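Local coordinates for AgaA (Rhizobium radiobacter, PDB 6HLX), which binds the opine agropinic acid as the periplasmic substrate-binding protein of an ABC transporter and so serves its import into the bacterium, at residues 205-210 against 222-227; 397-400 against 406-409. All coordinates share one frame; numbering follows the deposited sequence.

Contact 1: residues 205-210 against 222-227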
ATOM      1  N   ALA A 205     -15.240   2.155 -20.212  1.00 21.94           N
ATOM      2  CA  ALA A 205     -16.436   2.113 -19.361  1.00 22.62           C
ATOM      3  C   ALA A 205     -16.754   3.512 -18.819  1.00 25.08           C
ATOM      4  O   ALA A 205     -17.928   3.871 -18.736  1.00 25.25           O
ATOM      5  CB  ALA A 205     -16.234   1.151 -18.204  1.00 23.38           C
ATOM      6  N   LEU A 206     -15.716   4.295 -18.452  1.00 22.25           N
ATOM      7  CA  LEU A 206     -15.952   5.665 -17.998  1.00 22.53           C
ATOM      8  C   LEU A 206     -16.425   6.563 -19.158  1.00 25.70           C
ATOM      9  O   LEU A 206     -17.433   7.266 -19.035  1.00 24.64           O
ATOM     10  CB  LEU A 206     -14.692   6.273 -17.359  1.00 22.63           C
ATOM     11  CG  LEU A 206     -14.958   7.659 -16.711  1.00 27.21           C
ATOM     12  CD1 LEU A 206     -15.711   7.523 -15.367  1.00 25.90           C
ATOM     13  CD2 LEU A 206     -13.682   8.453 -16.602  1.00 30.84           C
ATOM     14  N   LYS A 207     -15.702   6.537 -20.273  1.00 23.67           N
ATOM     15  CA  LYS A 207     -16.028   7.394 -21.422  1.00 24.95           C
ATOM     16  C   LYS A 207     -17.370   7.076 -22.069  1.00 31.65           C
ATOM     17  O   LYS A 207     -18.013   7.978 -22.597  1.00 33.13           O
ATOM     18  CB  LYS A 207     -14.926   7.336 -22.468  1.00 26.92           C
ATOM     19  CG  LYS A 207     -13.609   7.964 -22.040  1.00 31.29           C
ATOM     20  CD  LYS A 207     -12.676   7.988 -23.223  1.00 40.64           C
ATOM     21  CE  LYS A 207     -11.308   8.462 -22.850  1.00 56.54           C
ATOM     22  NZ  LYS A 207     -10.282   7.870 -23.750  1.00 71.01           N
ATOM     23  N   SER A 208     -17.792   5.805 -22.049  1.00 28.46           N
ATOM     24  CA  SER A 208     -19.061   5.404 -22.674  1.00 29.36           C
ATOM     25  C   SER A 208     -20.243   5.568 -21.707  1.00 35.72           C
ATOM     26  O   SER A 208     -21.396   5.395 -22.107  1.00 37.50           O
ATOM     27  CB  SER A 208     -18.959   3.978 -23.207  1.00 31.57           C
ATOM     28  OG  SER A 208     -18.934   3.059 -22.127  1.00 42.60           O
ATOM     29  N   GLY A 209     -19.945   5.902 -20.455  1.00 32.68           N
ATOM     30  CA  GLY A 209     -20.932   6.149 -19.408  1.00 32.88           C
ATOM     31  C   GLY A 209     -21.466   4.923 -18.692  1.00 35.15           C
ATOM     32  O   GLY A 209     -22.577   4.968 -18.161  1.00 36.88           O
ATOM     33  N   ASP A 210     -20.699   3.827 -18.663  1.00 26.69           N
ATOM     34  CA  ASP A 210     -21.084   2.608 -17.950  1.00 25.58           C
ATOM     35  C   ASP A 210     -20.725   2.653 -16.458  1.00 28.42           C
ATOM     36  O   ASP A 210     -21.336   1.921 -15.679  1.00 28.16           O
ATOM     37  CB  ASP A 210     -20.433   1.377 -18.581  1.00 26.84           C
ATOM     38  CG  ASP A 210     -20.921   1.056 -19.983  1.00 37.01           C
ATOM     39  OD1 ASP A 210     -22.093   1.357 -20.286  1.00 39.32           O
ATOM     40  OD2 ASP A 210     -20.138   0.483 -20.764  1.00 43.90           O
ATOM     41  N   ALA A 222      -4.720   9.963 -19.486  1.00 25.79           N
ATOM     42  CA  ALA A 222      -4.877  11.029 -18.501  1.00 26.54           C
ATOM     43  C   ALA A 222      -5.251  12.391 -19.095  1.00 31.51           C
ATOM     44  O   ALA A 222      -6.202  13.004 -18.611  1.00 29.68           O
ATOM     45  CB  ALA A 222      -3.632  11.136 -17.623  1.00 27.55           C
ATOM     46  N   ALA A 223      -4.569  12.833 -20.176  1.00 31.00           N
ATOM     47  CA  ALA A 223      -4.853  14.132 -20.818  1.00 32.22           C
ATOM     48  C   ALA A 223      -6.263  14.226 -21.387  1.00 37.23           C
ATOM     49  O   ALA A 223      -6.956  15.214 -21.117  1.00 38.88           O
ATOM     50  CB  ALA A 223      -3.829  14.430 -21.901  1.00 33.67           C
ATOM     51  N   ASP A 224      -6.696  13.205 -22.156  1.00 33.04           N
ATOM     52  CA  ASP A 224      -8.041  13.130 -22.747  1.00 33.22           C
ATOM     53  C   ASP A 224      -9.098  13.190 -21.642  1.00 33.57           C
ATOM     54  O   ASP A 224     -10.086  13.904 -21.777  1.00 32.93           O
ATOM     55  CB  ASP A 224      -8.173  11.812 -23.551  1.00 36.33           C
ATOM     56  CG  ASP A 224      -9.503  11.509 -24.244  1.00 57.34           C
ATOM     57  OD1 ASP A 224     -10.371  12.415 -24.312  1.00 59.25           O
ATOM     58  OD2 ASP A 224      -9.662  10.376 -24.743  1.00 64.91           O
ATOM     59  N   ILE A 225      -8.886  12.442 -20.546  1.00 28.42           N
ATOM     60  CA  ILE A 225      -9.835  12.420 -19.435  1.00 27.10           C
ATOM     61  C   ILE A 225      -9.892  13.782 -18.719  1.00 31.44           C
ATOM     62  O   ILE A 225     -10.991  14.271 -18.442  1.00 30.59           O
ATOM     63  CB  ILE A 225      -9.538  11.229 -18.494  1.00 28.62           C
ATOM     64  CG1 ILE A 225      -9.973   9.904 -19.179  1.00 28.52           C
ATOM     65  CG2 ILE A 225     -10.218  11.417 -17.120  1.00 27.91           C
ATOM     66  CD1 ILE A 225      -9.441   8.633 -18.578  1.00 35.42           C
ATOM     67  N   ALA A 226      -8.715  14.400 -18.449  1.00 29.29           N
ATOM     68  CA  ALA A 226      -8.642  15.699 -17.762  1.00 31.29           C
ATOM     69  C   ALA A 226      -9.380  16.799 -18.535  1.00 38.34           C
ATOM     70  O   ALA A 226     -10.015  17.642 -17.906  1.00 38.84           O
ATOM     71  CB  ALA A 226      -7.191  16.102 -17.510  1.00 31.98           C
ATOM     72  N   LYS A 227      -9.305  16.766 -19.893  1.00 35.79           N
ATOM     73  CA  LYS A 227      -9.957  17.711 -20.815  1.00 37.92           C
ATOM     74  C   LYS A 227     -11.477  17.696 -20.655  1.00 44.35           C
ATOM     75  O   LYS A 227     -12.105  18.757 -20.685  1.00 45.53           O
ATOM     76  CB  LYS A 227      -9.616  17.360 -22.277  1.00 41.32           C
ATOM     77  CG  LYS A 227      -8.372  18.036 -22.827  1.00 63.89           C
ATOM     78  CD  LYS A 227      -8.172  17.716 -24.319  1.00 78.51           C
ATOM     79  CE  LYS A 227      -8.880  18.678 -25.253  1.00 92.56           C
ATOM     80  NZ  LYS A 227      -8.106  19.935 -25.453  1.00103.27           N
TER

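Contact 2: residues 397-400 against 406-409. With SO4 (sulfate ion), chain U.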
ATOM      1  N   ASP A 397      11.082 -10.655  12.733  1.00 28.42           N
ATOM      2  CA  ASP A 397      10.617 -12.047  12.615  1.00 29.32           C
ATOM      3  C   ASP A 397      10.044 -12.388  11.256  1.00 29.86           C
ATOM      4  O   ASP A 397      10.183 -13.523  10.804  1.00 30.93           O
ATOM      5  CB  ASP A 397       9.588 -12.388  13.702  1.00 32.72           C
ATOM      6  CG  ASP A 397       9.368 -13.888  13.841  1.00 50.17           C
ATOM      7  OD1 ASP A 397      10.235 -14.560  14.454  1.00 50.95           O
ATOM      8  OD2 ASP A 397       8.338 -14.394  13.321  1.00 55.61           O
ATOM      9  N   LYS A 398       9.364 -11.435  10.624  1.00 23.36           N
ATOM     10  CA  LYS A 398       8.715 -11.678   9.325  1.00 21.63           C
ATOM     11  C   LYS A 398       9.602 -11.083   8.225  1.00 24.28           C
ATOM     12  O   LYS A 398       9.596  -9.865   8.004  1.00 22.51           O
ATOM     13  CB  LYS A 398       7.295 -11.076   9.342  1.00 21.91           C
ATOM     14  CG  LYS A 398       6.472 -11.517   8.123  1.00 24.69           C
ATOM     15  CD  LYS A 398       5.078 -10.886   8.088  1.00 24.20           C
ATOM     16  CE  LYS A 398       4.355 -11.169   6.779  1.00 28.20           C
ATOM     17  NZ  LYS A 398       3.993 -12.603   6.644  1.00 29.79           N
ATOM     18  N   LEU A 399      10.434 -11.939   7.619  1.00 23.51           N
ATOM     19  CA  LEU A 399      11.443 -11.489   6.643  1.00 22.66           C
ATOM     20  C   LEU A 399      10.973 -11.447   5.201  1.00 24.91           C
ATOM     21  O   LEU A 399      11.726 -11.003   4.338  1.00 24.48           O
ATOM     22  CB  LEU A 399      12.729 -12.333   6.763  1.00 22.37           C
ATOM     23  CG  LEU A 399      13.539 -12.103   8.056  1.00 26.62           C
ATOM     24  CD1 LEU A 399      14.688 -13.130   8.193  1.00 27.04           C
ATOM     25  CD2 LEU A 399      14.078 -10.660   8.115  1.00 28.50           C
ATOM     26  N   VAL A 400       9.744 -11.887   4.938  1.00 21.49           N
ATOM     27  CA  VAL A 400       9.156 -11.841   3.592  1.00 19.79           C
ATOM     28  C   VAL A 400       7.887 -11.015   3.735  1.00 22.34           C
ATOM     29  O   VAL A 400       6.938 -11.450   4.368  1.00 22.15           O
ATOM     30  CB  VAL A 400       8.896 -13.241   2.980  1.00 24.02           C
ATOM     31  CG1 VAL A 400       8.183 -13.117   1.630  1.00 24.07           C
ATOM     32  CG2 VAL A 400      10.215 -14.017   2.831  1.00 24.75           C
ATOM     33  N   PRO A 406      13.115  -9.758   0.303  1.00 20.30           N
ATOM     34  CA  PRO A 406      13.098 -10.955   1.150  1.00 20.83           C
ATOM     35  C   PRO A 406      14.439 -11.335   1.775  1.00 23.27           C
ATOM     36  O   PRO A 406      15.479 -11.370   1.099  1.00 21.20           O
ATOM     37  CB  PRO A 406      12.556 -12.047   0.219  1.00 22.19           C
ATOM     38  CG  PRO A 406      11.585 -11.303  -0.666  1.00 24.00           C
ATOM     39  CD  PRO A 406      12.232  -9.932  -0.877  1.00 20.94           C
ATOM     40  N   TYR A 407      14.413 -11.539   3.110  1.00 21.35           N
ATOM     41  CA  TYR A 407      15.524 -11.988   3.957  1.00 21.79           C
ATOM     42  C   TYR A 407      16.635 -10.958   4.187  1.00 24.83           C
ATOM     43  O   TYR A 407      17.584 -11.265   4.911  1.00 24.83           O
ATOM     44  CB  TYR A 407      16.119 -13.337   3.473  1.00 23.88           C
ATOM     45  CG  TYR A 407      15.037 -14.373   3.256  1.00 25.11           C
ATOM     46  CD1 TYR A 407      14.428 -15.011   4.336  1.00 26.75           C
ATOM     47  CD2 TYR A 407      14.537 -14.630   1.982  1.00 26.64           C
ATOM     48  CE1 TYR A 407      13.374 -15.910   4.149  1.00 26.62           C
ATOM     49  CE2 TYR A 407      13.498 -15.540   1.781  1.00 27.47           C
ATOM     50  CZ  TYR A 407      12.926 -16.182   2.869  1.00 33.71           C
ATOM     51  OH  TYR A 407      11.902 -17.076   2.678  1.00 34.77           O
ATOM     52  N   PHE A 408      16.486  -9.720   3.676  1.00 22.37           N
ATOM     53  CA  PHE A 408      17.452  -8.674   3.991  1.00 21.74           C
ATOM     54  C   PHE A 408      17.348  -8.378   5.502  1.00 24.53           C
ATOM     55  O   PHE A 408      16.244  -8.196   6.029  1.00 22.39           O
ATOM     56  CB  PHE A 408      17.170  -7.388   3.196  1.00 21.95           C
ATOM     57  CG  PHE A 408      18.110  -6.256   3.578  1.00 22.46           C
ATOM     58  CD1 PHE A 408      19.439  -6.266   3.167  1.00 24.01           C
ATOM     59  CD2 PHE A 408      17.662  -5.190   4.356  1.00 23.24           C
ATOM     60  CE1 PHE A 408      20.311  -5.231   3.539  1.00 24.53           C
ATOM     61  CE2 PHE A 408      18.524  -4.152   4.721  1.00 24.37           C
ATOM     62  CZ  PHE A 408      19.847  -4.176   4.313  1.00 22.28           C
ATOM     63  N   ASN A 409      18.499  -8.308   6.169  1.00 23.78           N
ATOM     64  CA  ASN A 409      18.557  -8.057   7.606  1.00 24.31           C
ATOM     65  C   ASN A 409      19.925  -7.468   7.930  1.00 29.17           C
ATOM     66  O   ASN A 409      20.922  -8.183   7.892  1.00 32.53           O
ATOM     67  CB  ASN A 409      18.322  -9.394   8.357  1.00 25.41           C
ATOM     68  CG  ASN A 409      18.107  -9.316   9.852  1.00 42.59           C
ATOM     69  OD1 ASN A 409      17.853  -8.261  10.427  1.00 28.34           O
ATOM     70  ND2 ASN A 409      18.180 -10.464  10.513  1.00 41.13           N
TER
HETATM   71  S   SO4 U 620       9.208 -15.313   6.997  1.00 40.77           S
HETATM   72  O1  SO4 U 620       9.430 -16.318   5.917  1.00 46.99           O
HETATM   73  O2  SO4 U 620       8.428 -14.197   6.475  1.00 33.15           O
HETATM   74  O3  SO4 U 620       8.449 -15.950   8.080  1.00 45.35           O
HETATM   75  O4  SO4 U 620      10.509 -14.885   7.500  1.00 41.70           O

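Contact 1: residues 205-210 against 222-227
K207 and D224 carry this contact between the last turn of the helix that includes 205-207 and the short helix 222-227, with I225 next to them. The NZ of K207 lies 2.8 Å from OD2 of D224, a hydrogen-bonded salt bridge. The ammonium group meets that oxygen from above the carboxylate plane, 44° out of it, so the bond is not coplanar with the acid. The methylene before it comes close as well: CE of K207 is 3.2 Å from the same OD2. What makes this possible is the shape of the lysine, whose CG lies anti to its carbonyl carbon (chi1 -68°) and whose extended chain carries NZ across to D224. The backbones come closest at CA of K207 and CA of I225, 8.2 Å apart. I225 presents its CG1 branch to the lysine chain, 4.2 Å from CE of K207. Its side chain also packs on L233 and A457 of two neighbouring sheet strands, which places the contact over the edge of that sheet. G209 (phi 83°) is the first residue to leave helical phi/psi, in a Schellman motif: N of D210 bonds to O of A205 at 2.8 Å, and N of G209 to O of L206 at 3.2 Å. With only 160 Å² buried, an exposed D224 and a partly exposed K207 pair above a buried I225, and solvent would probably weaken the electrostatic share.

Contact 2: residues 397-400 against 406-409
P406 and V400 touch through CB of P406 and CG2 of V400, 4.0 Å apart, where the loop after helix 388-393 folds back on itself. The CA of P406 also directs its hydrogen at O of L399, a CA-H...O contact of 3.5 Å. Y407 follows with a positive phi of 72° and gives the polar link. Its N bonds to O of L399 at 3.0 Å, and the bond is almost straight at 175°, although the donor is tilted from the carbonyl plane. The same carbonyl oxygen accepts a bond from the side chain of N404. The CB of Y407 points away from 397-400, yet its ring passes L399 and V400 obliquely: with CG anti to the carbonyl carbon (chi1 -50°), CD1 comes to 4.0 Å from CB of L399. Further along the ring, CZ meets CG2 of V400 at 3.5 Å, and a cation-pi contact with K248 adds an outside partner. F408 takes part through its backbone, its O being 3.9 Å from CD2 of L399, while N409 adds CB at the margin of the same leucine. Beside the first segment, towards the hydroxyl end of the Y407 ring, a sulfate, probably from the crystallisation liquor, accepts bonds from two successive amides: N of L399 to O4 at 2.9 Å and N of V400 to O2. No regular helix or strand is involved; a single backbone bond and apolar side chains close an irregular loop between helices 388-393 and 411-422.

Overall arrangement
The two contacts come in series along the chain, contact 1 closing before contact 2 opens, and lie on opposite sides of the chain's centre. Their centres are 42 Å apart and their nearest atoms about 31 Å, so neither touches the other. They sit against different sheets. Contact 1 lies beside the seven-stranded mixed sheet, over strands 231-234 and 456-459, with the K207 side chain about 14 Å from a bound zinc ion. Contact 2 borders the six-stranded sheet, where P406 meets T247 and Y372 next to strands 240-245 and 374-379; its 397-400 side reaches R99 and N100 of helix 99-102. The P406 side chain is about 9 Å from the bound agropinic acid.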